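Local atomic coordinates of Wss1p (Saccharomyces cerevisiae FostersO, PDB entry 5XBN), a protein that probably acts as a zinc-dependent endopeptidase that cleaves DNA-bound proteins and helps repair toxic DNA-protein cross-links. Residues I48-H53 against L104-I109; Y57-K60 against K65-N68; V70-R75 against L80-N85; I90-R95 against M110-H115; E116-L121 against Y130-E135. All coordinates share one frame; numbering follows the deposited sequence.

How the interactions relate
Interactions 1, 4 and 5 share helix 106-118. Interaction 1 sets its first turn against helix 41-54, interaction 4 its middle against strand 89-96, and interaction 5 its end against helix 127-145. Interactions 2 and 4 are buried. Interaction 3 lies at the surface, and interactions 1 and 5 are partly buried. None of the five has a hydrogen bond between its segments. Interactions 1, 2 and 4 rest on aliphatic chains and selenomethionines, interaction 3 on a phenylalanine ring against backbone, and interaction 5 on a threonine. Segments of interactions 4 and 5 also supply zinc ligands, His115 and His119. Interactions 2, 3 and 4 all reach the same sheet.

Interaction 1: residues I48-H53 against L104-I109; sequences IKEIAH and LPMECI
Ile51 and Met106 make the tight part of this helix-helix contact. The apolar contacts converge on Ile51 CD1. This methyl lies 3.4 Å from the selenium, SE, of Met106, a selenomethionine. It also reaches Ile109 CG2 at 3.7 Å. Ile51 and Met106 run past each other in opposite directions, while Ile51 and Ile109 cross at about a right angle. Met106 is bent at both outer torsions (chi2 83°, chi3 83°), which brings its selenium and end methyl over to helix 41-54.

A second kind of contact involves the aliphatic part of an acidic residue. Met106 CE rests 3.6 Å from Glu50 CG, so Glu50 takes part through its methylene carbons. No hydrogen bond joins the segments.

With an alanine here instead of Ile51, the selenium of Met106 and the CG2 methyl of Ile109 would probably lose their shared partner, leaving a gap between the helices.

Ile51 also packs on Met110 and Met113 further along helix 106-118, and Ile109 turns to Leu92 and Leu94 of the sheet. The contact thus joins helix 41-54 to the start of helix 106-118, the HExxH zinc-binding helix of this WLM metalloprotease domain.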
# COMPACT_ATOMS: atom_id res chain seq x y z
N ILE A 48 -8.25 0.32 2.22
CA ILE A 48 -7.11 -0.55 1.93
C ILE A 48 -7.46 -1.53 0.80
O ILE A 48 -6.59 -1.92 0.02
CB ILE A 48 -6.63 -1.31 3.21
CG1 ILE A 48 -5.16 -1.74 3.06
CG2 ILE A 48 -7.52 -2.49 3.52
CD1 ILE A 48 -4.51 -2.20 4.37
N LYS A 49 -8.73 -1.88 0.67
CA LYS A 49 -9.14 -2.73 -0.45
C LYS A 49 -9.09 -1.96 -1.76
O LYS A 49 -8.84 -2.55 -2.80
CB LYS A 49 -10.54 -3.29 -0.23
CG LYS A 49 -10.55 -4.38 0.82
CD LYS A 49 -11.91 -5.07 0.91
CE LYS A 49 -11.85 -6.18 1.96
NZ LYS A 49 -13.07 -7.06 1.97
N GLU A 50 -9.35 -0.66 -1.70
CA GLU A 50 -9.27 0.15 -2.91
C GLU A 50 -7.81 0.31 -3.32
O GLU A 50 -7.50 0.28 -4.50
CB GLU A 50 -9.94 1.52 -2.72
CG GLU A 50 -9.99 2.39 -3.98
CD GLU A 50 -10.82 1.80 -5.13
OE1 GLU A 50 -11.66 0.91 -4.88
OE2 GLU A 50 -10.63 2.24 -6.28
N ILE A 51 -6.92 0.47 -2.34
CA ILE A 51 -5.49 0.50 -2.63
C ILE A 51 -5.08 -0.81 -3.31
O ILE A 51 -4.42 -0.81 -4.36
CB ILE A 51 -4.65 0.69 -1.35
CG1 ILE A 51 -4.88 2.07 -0.73
CG2 ILE A 51 -3.14 0.46 -1.63
CD1 ILE A 51 -4.18 3.19 -1.46
N ALA A 52 -5.50 -1.93 -2.72
CA ALA A 52 -5.20 -3.26 -3.26
C ALA A 52 -5.69 -3.41 -4.68
O ALA A 52 -4.99 -3.91 -5.54
CB ALA A 52 -5.82 -4.33 -2.38
N HIS A 53 -6.92 -2.98 -4.93
CA HIS A 53 -7.49 -3.05 -6.27
C HIS A 53 -6.71 -2.20 -7.24
O HIS A 53 -6.36 -2.63 -8.34
CB HIS A 53 -8.96 -2.61 -6.24
CG HIS A 53 -9.58 -2.48 -7.59
ND1 HIS A 53 -9.61 -3.52 -8.49
CD2 HIS A 53 -10.20 -1.44 -8.19
CE1 HIS A 53 -10.22 -3.13 -9.60
NE2 HIS A 53 -10.58 -1.87 -9.44
N LEU A 104 -5.33 9.57 5.92
CA LEU A 104 -4.39 10.20 5.00
C LEU A 104 -4.99 10.22 3.60
O LEU A 104 -5.85 9.39 3.28
CB LEU A 104 -3.05 9.44 4.99
CG LEU A 104 -2.26 9.31 6.30
CD1 LEU A 104 -1.03 8.42 6.08
CD2 LEU A 104 -1.83 10.67 6.83
N PRO A 105 -4.54 11.16 2.76
CA PRO A 105 -5.04 11.18 1.38
C PRO A 105 -4.64 9.92 0.63
O PRO A 105 -3.57 9.37 0.87
CB PRO A 105 -4.36 12.42 0.77
CG PRO A 105 -3.98 13.26 1.94
CD PRO A 105 -3.64 12.29 3.03
N MSE A 106 -5.50 9.48 -0.28
CA MSE A 106 -5.24 8.31 -1.10
C MSE A 106 -3.90 8.39 -1.82
O MSE A 106 -3.20 7.38 -1.95
CB MSE A 106 -6.37 8.14 -2.12
CG MSE A 106 -6.14 7.04 -3.11
SE MSE A 106 -6.67 5.33 -2.37
CE MSE A 106 -8.57 5.46 -2.76
N GLU A 107 -3.55 9.58 -2.30
CA GLU A 107 -2.31 9.79 -3.04
C GLU A 107 -1.10 9.45 -2.17
O GLU A 107 -0.15 8.82 -2.64
CB GLU A 107 -2.19 11.23 -3.54
CG GLU A 107 -3.46 11.79 -4.13
CD GLU A 107 -4.33 12.48 -3.10
OE1 GLU A 107 -5.33 11.87 -2.66
OE2 GLU A 107 -4.01 13.64 -2.73
N CYS A 108 -1.16 9.88 -0.91
CA CYS A 108 -0.10 9.65 0.07
C CYS A 108 0.05 8.17 0.39
O CYS A 108 1.16 7.64 0.40
CB CYS A 108 -0.39 10.42 1.36
SG CYS A 108 -0.16 12.21 1.23
N ILE A 109 -1.07 7.52 0.67
CA ILE A 109 -1.07 6.09 0.94
C ILE A 109 -0.57 5.29 -0.26
O ILE A 109 0.22 4.37 -0.11
CB ILE A 109 -2.47 5.59 1.36
CG1 ILE A 109 -2.95 6.38 2.58
CG2 ILE A 109 -2.43 4.10 1.67
CD1 ILE A 109 -4.39 6.12 2.95

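Interaction 2: residues Y57-K60 against K65-N68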
# COMPACT_ATOMS: atom_id res chain seq x y z
N TYR A 57 -2.92 -4.20 -11.34
CA TYR A 57 -2.35 -4.33 -12.67
C TYR A 57 -0.83 -4.19 -12.62
O TYR A 57 -0.10 -4.94 -13.29
CB TYR A 57 -2.95 -3.25 -13.59
CG TYR A 57 -2.74 -3.50 -15.07
CD1 TYR A 57 -1.60 -3.04 -15.71
CD2 TYR A 57 -3.69 -4.18 -15.83
CE1 TYR A 57 -1.40 -3.24 -17.07
CE2 TYR A 57 -3.50 -4.39 -17.19
CZ TYR A 57 -2.35 -3.92 -17.80
OH TYR A 57 -2.15 -4.11 -19.16
N LEU A 58 -0.36 -3.24 -11.83
CA LEU A 58 1.07 -2.98 -11.66
C LEU A 58 1.75 -4.20 -11.05
O LEU A 58 2.83 -4.62 -11.48
CB LEU A 58 1.30 -1.73 -10.79
CG LEU A 58 2.74 -1.26 -10.57
CD1 LEU A 58 3.33 -0.70 -11.85
CD2 LEU A 58 2.81 -0.23 -9.47
N MSE A 59 1.11 -4.78 -10.04
CA MSE A 59 1.67 -5.98 -9.44
C MSE A 59 1.73 -7.12 -10.45
O MSE A 59 2.70 -7.87 -10.47
CB MSE A 59 0.88 -6.38 -8.19
CG MSE A 59 1.09 -5.40 -7.05
SE MSE A 59 0.17 -5.91 -5.41
CE MSE A 59 1.19 -7.52 -4.95
N LYS A 60 0.71 -7.26 -11.30
CA LYS A 60 0.76 -8.31 -12.32
C LYS A 60 1.94 -8.09 -13.27
O LYS A 60 2.69 -9.03 -13.59
CB LYS A 60 -0.55 -8.39 -13.10
CG LYS A 60 -0.50 -9.45 -14.21
CD LYS A 60 -1.85 -9.67 -14.85
CE LYS A 60 -1.99 -11.11 -15.32
NZ LYS A 60 -1.88 -12.07 -14.18
N LYS A 65 4.01 -10.30 -5.53
CA LYS A 65 3.03 -11.00 -4.68
C LYS A 65 3.14 -10.48 -3.26
O LYS A 65 4.24 -10.22 -2.78
CB LYS A 65 3.28 -12.51 -4.69
CG LYS A 65 3.05 -13.18 -6.05
CD LYS A 65 1.57 -13.19 -6.42
CE LYS A 65 1.33 -13.99 -7.70
NZ LYS A 65 -0.12 -14.06 -8.03
N VAL A 66 1.99 -10.32 -2.59
CA VAL A 66 1.95 -9.96 -1.16
C VAL A 66 1.00 -10.92 -0.45
O VAL A 66 -0.08 -11.19 -0.96
CB VAL A 66 1.49 -8.50 -0.94
CG1 VAL A 66 1.29 -8.21 0.56
CG2 VAL A 66 2.49 -7.52 -1.54
N THR A 67 1.39 -11.45 0.70
CA THR A 67 0.49 -12.35 1.41
C THR A 67 -0.52 -11.54 2.21
O THR A 67 -1.72 -11.68 2.01
CB THR A 67 1.26 -13.33 2.31
OG1 THR A 67 2.16 -14.10 1.49
CG2 THR A 67 0.29 -14.27 3.00
N ASN A 68 -0.02 -10.68 3.10
CA ASN A 68 -0.88 -9.82 3.92
C ASN A 68 -0.63 -8.35 3.66
O ASN A 68 0.52 -7.91 3.71
CB ASN A 68 -0.65 -10.07 5.41
CG ASN A 68 -1.02 -11.47 5.83
OD1 ASN A 68 -2.19 -11.81 5.88
ND2 ASN A 68 -0.02 -12.28 6.15
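Met59 and Val66 form the close-packed part of this contact. Met59 is a selenomethionine, and its end methyl does the touching. CE of Met59 sits 3.6 Å from CG2 of Val66. CE of Met59 is also 3.7 Å from the backbone N of Val66. The distance from Met59 CE to the carbonyl carbon C of Lys65 is 3.9 Å, so the methyl rests against the peptide link as well as the side chain. The two side chains cross at about a right angle. Met59 is extended through chi2 (-177°) and bends at chi3 (68°), which places CE at the start of the strand. Val66 offers the CG2 branch, which lies beside its own backbone N. Ile29 and Leu117 touch both side chains, and Phe64 adds to the cover of Met59.

Helix 56-62 here runs into strand 66-72 through a short turn. Strand 66-72 is parallel to its neighbour 29-33, and helices 41-54 and 56-62 lie between them in the chain. Together they make a beta-alpha-beta crossover, and Met59 packs where the chain passes from the second helix into strand 66-72.

The outer side is much looser. Lys65 starts out away from the helix, and its side chain comes no nearer than 5.4 Å to segment 57-60. Its NZ is hydrogen-bonded to His28 ND1. Lys60 is exposed and also points away. The ammonium atoms Lys60 NZ and Lys65 NZ stand 6.7 Å apart, two like charges without a bond between them.

Interaction 3: residues V70-R75 against L80-N85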
# COMPACT_ATOMS: atom_id res chain seq x y z
N VAL A 70 -1.84 -4.95 5.48
CA VAL A 70 -2.57 -4.61 6.70
C VAL A 70 -2.32 -3.17 7.14
O VAL A 70 -1.31 -2.56 6.78
CB VAL A 70 -2.19 -5.58 7.85
CG1 VAL A 70 -2.49 -7.05 7.49
CG2 VAL A 70 -0.75 -5.42 8.22
N GLU A 71 -3.26 -2.63 7.92
CA GLU A 71 -3.11 -1.31 8.53
C GLU A 71 -2.28 -1.40 9.81
O GLU A 71 -2.42 -2.36 10.56
CB GLU A 71 -4.48 -0.73 8.86
CG GLU A 71 -4.40 0.60 9.60
CD GLU A 71 -5.75 1.11 10.03
OE1 GLU A 71 -6.71 0.31 10.07
OE2 GLU A 71 -5.84 2.32 10.32
N PHE A 72 -1.44 -0.40 10.07
CA PHE A 72 -0.88 -0.26 11.41
C PHE A 72 -0.88 1.23 11.74
O PHE A 72 -1.26 2.05 10.90
CB PHE A 72 0.51 -0.97 11.52
CG PHE A 72 1.68 -0.29 10.85
CD1 PHE A 72 2.98 -0.49 11.32
CD2 PHE A 72 1.50 0.59 9.80
CE1 PHE A 72 4.08 0.11 10.69
CE2 PHE A 72 2.58 1.21 9.19
CZ PHE A 72 3.87 0.97 9.63
N TYR A 73 -0.58 1.57 12.99
CA TYR A 73 -0.67 2.94 13.46
C TYR A 73 0.38 3.13 14.55
O TYR A 73 0.05 3.22 15.73
CB TYR A 73 -2.08 3.24 13.99
CG TYR A 73 -2.36 4.71 14.22
CD1 TYR A 73 -2.50 5.58 13.15
CD2 TYR A 73 -2.50 5.21 15.51
CE1 TYR A 73 -2.75 6.93 13.36
CE2 TYR A 73 -2.75 6.56 15.73
CZ TYR A 73 -2.87 7.41 14.65
OH TYR A 73 -3.13 8.75 14.87
N PRO A 74 1.66 3.14 14.16
CA PRO A 74 2.74 3.09 15.16
C PRO A 74 2.87 4.39 15.94
O PRO A 74 2.53 5.46 15.42
CB PRO A 74 3.99 2.81 14.32
CG PRO A 74 3.66 3.32 12.97
CD PRO A 74 2.18 3.11 12.78
N ARG A 75 3.36 4.29 17.17
CA ARG A 75 3.61 5.48 17.99
C ARG A 75 4.62 6.38 17.31
O ARG A 75 4.51 7.61 17.35
CB ARG A 75 4.11 5.08 19.38
CG ARG A 75 3.00 4.74 20.35
CD ARG A 75 2.18 5.98 20.67
NE ARG A 75 2.90 6.91 21.53
CZ ARG A 75 2.41 8.08 21.94
NH1 ARG A 75 1.20 8.47 21.54
NH2 ARG A 75 3.13 8.87 22.72
N LEU A 80 5.41 5.30 8.10
CA LEU A 80 4.24 5.32 7.22
C LEU A 80 3.91 3.95 6.63
O LEU A 80 2.78 3.69 6.24
CB LEU A 80 4.45 6.31 6.08
CG LEU A 80 4.56 7.79 6.48
CD1 LEU A 80 4.75 8.64 5.24
CD2 LEU A 80 3.33 8.20 7.25
N GLY A 81 4.92 3.09 6.56
CA GLY A 81 4.73 1.78 5.97
C GLY A 81 5.90 0.88 6.29
O GLY A 81 6.93 1.34 6.77
N MSE A 82 5.74 -0.42 6.07
CA MSE A 82 6.81 -1.36 6.33
C MSE A 82 6.63 -2.64 5.52
O MSE A 82 5.51 -3.01 5.18
CB MSE A 82 6.88 -1.69 7.83
CG MSE A 82 8.06 -2.48 8.27
SE MSE A 82 8.15 -2.44 10.22
CE MSE A 82 8.43 -0.56 10.45
N ASN A 83 7.73 -3.28 5.18
CA ASN A 83 7.65 -4.49 4.37
C ASN A 83 8.41 -5.58 5.10
O ASN A 83 9.63 -5.52 5.19
CB ASN A 83 8.21 -4.27 2.96
CG ASN A 83 8.09 -5.50 2.07
OD1 ASN A 83 8.24 -6.64 2.52
ND2 ASN A 83 7.83 -5.27 0.78
N VAL A 84 7.67 -6.56 5.60
CA VAL A 84 8.25 -7.69 6.31
C VAL A 84 8.48 -8.86 5.36
O VAL A 84 7.54 -9.30 4.70
CB VAL A 84 7.34 -8.15 7.48
CG1 VAL A 84 7.93 -9.37 8.18
CG2 VAL A 84 7.14 -6.99 8.47
N ASN A 85 9.72 -9.33 5.29
CA ASN A 85 10.08 -10.50 4.48
C ASN A 85 9.72 -10.40 2.99
O ASN A 85 9.11 -11.33 2.45
CB ASN A 85 9.43 -11.76 5.06
CG ASN A 85 10.09 -12.22 6.34
OD1 ASN A 85 11.31 -12.23 6.45
ND2 ASN A 85 9.28 -12.61 7.33
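Phe72 makes a surface contact in which the rim of its ring meets backbone, the Leu80-Gly81 peptide lying at the ring edge. The two segments are not paired strands. Strand 89-96 runs between 66-72 and 81-84, pairing with both, and the Phe72 ring spans it.

The far end of the ring makes the contact. CZ of Phe72 lies 3.8 Å from CA of Gly81, an oblique approach. CE2 of Phe72 is 3.9 Å from O of Leu80, which lies at the ring edge near its plane. Met82, a selenomethionine, adds a looser touch, with its CB 4.4 Å from Phe72 CE1. Phe72 CG stands between its backbone N and carbonyl carbon (chi1 74°), which turns the ring toward 80-85. CD of Pro74 covers one face, 3.8 Å above the ring centre.

Strand 81-84 is one of the two outermost strands of the mixed sheet and runs antiparallel to 89-96. It passes close to Glu116, the probable active-site residue, so it borders the catalytic site. Such an edge strand commonly lines the substrate cleft in zinc proteases with an HExxH helix. Asn83 ND2 hydrogen-bonds to Glu116 O of that helix and to Asn120 OD1 just after it.

Interaction 4: residues I90-R95 against M110-H115. With ZN (zinc ion), chain B.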
# COMPACT_ATOMS: atom_id res chain seq x y z
N ILE A 90 2.92 -6.43 4.17
CA ILE A 90 3.15 -5.00 4.03
C ILE A 90 2.19 -4.31 4.95
O ILE A 90 1.00 -4.61 4.95
CB ILE A 90 2.95 -4.52 2.58
CG1 ILE A 90 4.16 -4.95 1.75
CG2 ILE A 90 2.85 -3.00 2.54
CD1 ILE A 90 4.03 -4.60 0.28
N MSE A 91 2.73 -3.43 5.80
CA MSE A 91 1.92 -2.62 6.70
C MSE A 91 1.83 -1.20 6.18
O MSE A 91 2.83 -0.64 5.72
CB MSE A 91 2.48 -2.67 8.13
CG MSE A 91 2.43 -4.07 8.69
SE MSE A 91 3.25 -4.46 10.44
CE MSE A 91 5.09 -4.39 9.92
N LEU A 92 0.64 -0.63 6.22
CA LEU A 92 0.41 0.75 5.78
C LEU A 92 -0.26 1.55 6.87
O LEU A 92 -1.25 1.11 7.43
CB LEU A 92 -0.48 0.80 4.53
CG LEU A 92 -0.02 0.19 3.20
CD1 LEU A 92 -1.15 0.36 2.17
CD2 LEU A 92 1.25 0.86 2.74
N ARG A 93 0.26 2.74 7.14
CA ARG A 93 -0.47 3.72 7.96
C ARG A 93 -1.57 4.34 7.11
O ARG A 93 -1.29 4.86 6.03
CB ARG A 93 0.47 4.81 8.48
CG ARG A 93 -0.26 5.84 9.34
CD ARG A 93 0.64 7.04 9.63
NE ARG A 93 1.74 6.74 10.55
CZ ARG A 93 1.63 6.74 11.88
NH1 ARG A 93 0.46 7.02 12.45
NH2 ARG A 93 2.68 6.47 12.63
N LEU A 94 -2.81 4.25 7.58
CA LEU A 94 -3.95 4.80 6.85
C LEU A 94 -4.44 6.12 7.46
O LEU A 94 -5.15 6.88 6.81
CB LEU A 94 -5.12 3.81 6.85
CG LEU A 94 -4.91 2.43 6.24
CD1 LEU A 94 -6.21 1.66 6.31
CD2 LEU A 94 -4.42 2.53 4.80
N ARG A 95 -4.06 6.36 8.70
CA ARG A 95 -4.62 7.46 9.48
C ARG A 95 -3.59 8.51 9.86
O ARG A 95 -2.43 8.18 10.09
CB ARG A 95 -5.28 6.90 10.74
CG ARG A 95 -6.43 5.96 10.47
CD ARG A 95 -6.76 5.16 11.71
NE ARG A 95 -7.75 4.13 11.42
CZ ARG A 95 -9.06 4.33 11.47
NH1 ARG A 95 -9.54 5.52 11.82
NH2 ARG A 95 -9.89 3.34 11.18
N MSE A 110 -1.01 5.64 -1.47
CA MSE A 110 -0.55 4.92 -2.66
C MSE A 110 0.96 5.08 -2.83
O MSE A 110 1.64 4.15 -3.27
CB MSE A 110 -1.26 5.41 -3.92
CG MSE A 110 -0.76 4.73 -5.21
SE MSE A 110 -0.97 2.79 -5.20
CE MSE A 110 -2.85 2.90 -4.65
N GLY A 111 1.47 6.25 -2.46
CA GLY A 111 2.89 6.51 -2.59
C GLY A 111 3.66 5.60 -1.67
O GLY A 111 4.69 5.04 -2.05
N THR A 112 3.15 5.44 -0.46
CA THR A 112 3.76 4.53 0.50
C THR A 112 3.62 3.07 0.06
O THR A 112 4.55 2.27 0.22
CB THR A 112 3.13 4.72 1.88
OG1 THR A 112 3.47 6.03 2.35
CG2 THR A 112 3.66 3.67 2.87
N MSE A 113 2.47 2.73 -0.52
CA MSE A 113 2.29 1.38 -1.03
C MSE A 113 3.36 1.05 -2.08
O MSE A 113 3.95 -0.03 -2.04
CB MSE A 113 0.90 1.20 -1.64
CG MSE A 113 0.65 -0.19 -2.21
SE MSE A 113 0.71 -1.63 -0.85
CE MSE A 113 0.24 -3.14 -1.98
N LEU A 114 3.62 1.97 -3.00
CA LEU A 114 4.60 1.71 -4.04
C LEU A 114 6.02 1.64 -3.47
O LEU A 114 6.84 0.84 -3.93
CB LEU A 114 4.51 2.77 -5.14
CG LEU A 114 3.16 2.82 -5.88
CD1 LEU A 114 3.16 3.90 -6.95
CD2 LEU A 114 2.81 1.48 -6.49
N HIS A 115 6.31 2.48 -2.48
CA HIS A 115 7.57 2.40 -1.75
C HIS A 115 7.75 1.00 -1.17
O HIS A 115 8.80 0.38 -1.31
CB HIS A 115 7.60 3.44 -0.61
CG HIS A 115 8.86 3.44 0.20
ND1 HIS A 115 9.74 4.51 0.23
CD2 HIS A 115 9.39 2.50 1.04
CE1 HIS A 115 10.75 4.23 1.03
NE2 HIS A 115 10.56 3.02 1.54
ZN ZN B . 11.87 2.00 2.60
O HOH W 1 11.79 2.15 4.55
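His115 NE2 binds the zinc ion at 2.0 Å. The metal is also held by His119, His125 and water 1, whose O lies 2.0 Å from the zinc. His115 reaches it with CG anti to the backbone N (chi1 -180°), and the ring of Phe129 meets it edge-to-face. His115 is the first histidine of the HExxH motif, and the helix turn just before it is what rests on the sheet.

That packing is purely apolar. Leu92 is the main strand residue, and its two branches go to different partners. CD2 of Leu92 lies 3.7 Å from CG2 of Thr112, the two side chains sliding past each other in opposite directions. The same CD2 is 3.9 Å from CA of Met113, so it also touches the helix backbone. CD1 of Leu92 lies 4.1 Å from SE of Met113, a selenomethionine whose chain bends at chi2 (63°). Ile90 CG2 meets the same selenium, SE of Met113, at a similar 4.2 Å.

Strand 90-93 and helix 110-115 run nearly antiparallel, at 158°, with their axes 8.9 Å apart at closest. The strand hydrogen-bonds to 66-72 along one edge and to 81-84 along the other. Met113 continues onto Ile51 of helix 41-54, and Ile90 onto Leu117 further along the zinc-binding helix. Helix 106-118 thus runs along strand 89-96 on one side of the sheet, with helix 41-54 packed beside it.

Interaction 5: residues E116-L121 against Y130-E135; sequences ELTHNL and YNKLDE. With ZN (zinc ion), chain B.
Thr118 meets helix 127-145 with both branches of its side chain. OG1 of Thr118 lies 3.6 Å from CB of Leu133, and the two side chains cross at about a right angle. CG2 of Thr118 lies 3.9 Å from CG of Lys132. Further along, CD1 of Leu121 touches CE of Lys132 at 4.0 Å, a more exposed contact.

The next shell sets these groups. Lys132 bends at chi2 (67°) and lays its carbon chain along the contact. Thr118 OG1 hydrogen-bonds to Leu114 O, one turn back in its own helix, and Lys132 NZ to Asn62 OD1, so both polar ends have partners beyond the apolar packing.

A valine in place of Thr118 would probably leave Leu114 O without its hydroxyl partner.

The zinc lies beyond this packing, bound by His119 NE2 at 2.1 Å. His119 ND1 is hydrogen-bonded to Phe122 O, and these two bonds, at the two ring nitrogens, together would hold the ring's rotation. Glu116, the probable active-site residue, starts out away from 130-135, and its side chain touches Ile90 of strand 89-96. The end of the zinc-binding helix thus sits between helix 127-145 and the sheet.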
# COMPACT_ATOMS: atom_id res chain seq x y z
N GLU A 116 6.72 0.50 -0.50
CA GLU A 116 6.86 -0.81 0.12
C GLU A 116 6.91 -1.95 -0.87
O GLU A 116 7.60 -2.93 -0.63
CB GLU A 116 5.73 -1.05 1.13
CG GLU A 116 5.69 0.02 2.23
CD GLU A 116 6.98 0.15 3.00
OE1 GLU A 116 7.75 -0.83 3.08
OE2 GLU A 116 7.23 1.23 3.54
N LEU A 117 6.19 -1.84 -1.99
CA LEU A 117 6.30 -2.86 -3.05
C LEU A 117 7.73 -2.91 -3.60
O LEU A 117 8.22 -3.97 -3.94
CB LEU A 117 5.32 -2.58 -4.19
CG LEU A 117 3.88 -2.97 -3.85
CD1 LEU A 117 2.94 -2.45 -4.94
CD2 LEU A 117 3.77 -4.50 -3.69
N THR A 118 8.38 -1.76 -3.68
CA THR A 118 9.75 -1.72 -4.18
C THR A 118 10.66 -2.59 -3.29
O THR A 118 11.58 -3.22 -3.78
CB THR A 118 10.27 -0.27 -4.25
OG1 THR A 118 9.39 0.51 -5.09
CG2 THR A 118 11.67 -0.21 -4.83
N HIS A 119 10.35 -2.64 -2.00
CA HIS A 119 11.10 -3.47 -1.05
C HIS A 119 10.87 -4.98 -1.22
O HIS A 119 11.56 -5.78 -0.58
CB HIS A 119 10.76 -3.07 0.40
CG HIS A 119 11.42 -1.81 0.86
ND1 HIS A 119 12.77 -1.56 0.67
CD2 HIS A 119 10.93 -0.73 1.51
CE1 HIS A 119 13.07 -0.37 1.18
NE2 HIS A 119 11.97 0.15 1.71
N ASN A 120 9.91 -5.38 -2.05
CA ASN A 120 9.84 -6.80 -2.45
C ASN A 120 11.11 -7.20 -3.19
O ASN A 120 11.52 -8.37 -3.15
CB ASN A 120 8.63 -7.07 -3.37
CG ASN A 120 7.34 -7.27 -2.59
OD1 ASN A 120 7.17 -6.74 -1.48
ND2 ASN A 120 6.41 -8.03 -3.17
N LEU A 121 11.73 -6.23 -3.85
CA LEU A 121 12.92 -6.47 -4.66
C LEU A 121 14.20 -5.95 -4.03
O LEU A 121 15.24 -6.62 -4.08
CB LEU A 121 12.79 -5.82 -6.04
CG LEU A 121 11.76 -6.37 -7.01
CD1 LEU A 121 11.67 -5.46 -8.24
CD2 LEU A 121 12.13 -7.77 -7.42
N TYR A 130 15.54 3.59 -5.55
CA TYR A 130 14.89 4.82 -5.97
C TYR A 130 14.55 4.80 -7.46
O TYR A 130 13.52 5.33 -7.88
CB TYR A 130 15.77 6.02 -5.64
CG TYR A 130 15.76 6.39 -4.18
CD1 TYR A 130 14.62 6.92 -3.59
CD2 TYR A 130 16.88 6.20 -3.39
CE1 TYR A 130 14.60 7.25 -2.26
CE2 TYR A 130 16.87 6.54 -2.05
CZ TYR A 130 15.73 7.06 -1.49
OH TYR A 130 15.68 7.41 -0.16
N ASN A 131 15.41 4.17 -8.25
CA ASN A 131 15.14 4.05 -9.67
C ASN A 131 13.87 3.26 -9.93
O ASN A 131 13.00 3.66 -10.70
CB ASN A 131 16.30 3.37 -10.40
CG ASN A 131 15.98 3.16 -11.86
OD1 ASN A 131 15.84 4.12 -12.61
ND2 ASN A 131 15.81 1.91 -12.26
N LYS A 132 13.76 2.12 -9.25
CA LYS A 132 12.59 1.27 -9.38
C LYS A 132 11.33 1.98 -8.88
O LYS A 132 10.28 1.91 -9.53
CB LYS A 132 12.82 -0.03 -8.62
CG LYS A 132 11.63 -0.98 -8.68
CD LYS A 132 11.43 -1.49 -10.08
CE LYS A 132 10.17 -2.32 -10.19
NZ LYS A 132 10.08 -2.87 -11.57
N LEU A 133 11.43 2.65 -7.74
CA LEU A 133 10.25 3.31 -7.16
C LEU A 133 9.76 4.39 -8.11
O LEU A 133 8.56 4.57 -8.31
CB LEU A 133 10.57 3.89 -5.78
CG LEU A 133 9.50 4.78 -5.16
CD1 LEU A 133 8.16 4.05 -5.10
CD2 LEU A 133 9.95 5.23 -3.78
N ASP A 134 10.70 5.11 -8.71
CA ASP A 134 10.35 6.12 -9.70
C ASP A 134 9.61 5.52 -10.90
O ASP A 134 8.61 6.08 -11.36
CB ASP A 134 11.60 6.86 -10.14
CG ASP A 134 11.34 7.80 -11.28
OD1 ASP A 134 10.78 8.89 -11.02
OD2 ASP A 134 11.66 7.42 -12.42
N GLU A 135 10.07 4.37 -11.39
CA GLU A 135 9.36 3.68 -12.46
C GLU A 135 7.95 3.25 -12.04
O GLU A 135 7.01 3.36 -12.83
CB GLU A 135 10.12 2.44 -12.95
CG GLU A 135 11.44 2.75 -13.67
CD GLU A 135 11.24 3.55 -14.94
OE1 GLU A 135 10.28 3.25 -15.70
OE2 GLU A 135 12.04 4.48 -15.19
ZN ZN B . 11.87 2.00 2.60
O HOH W 1 11.79 2.15 4.55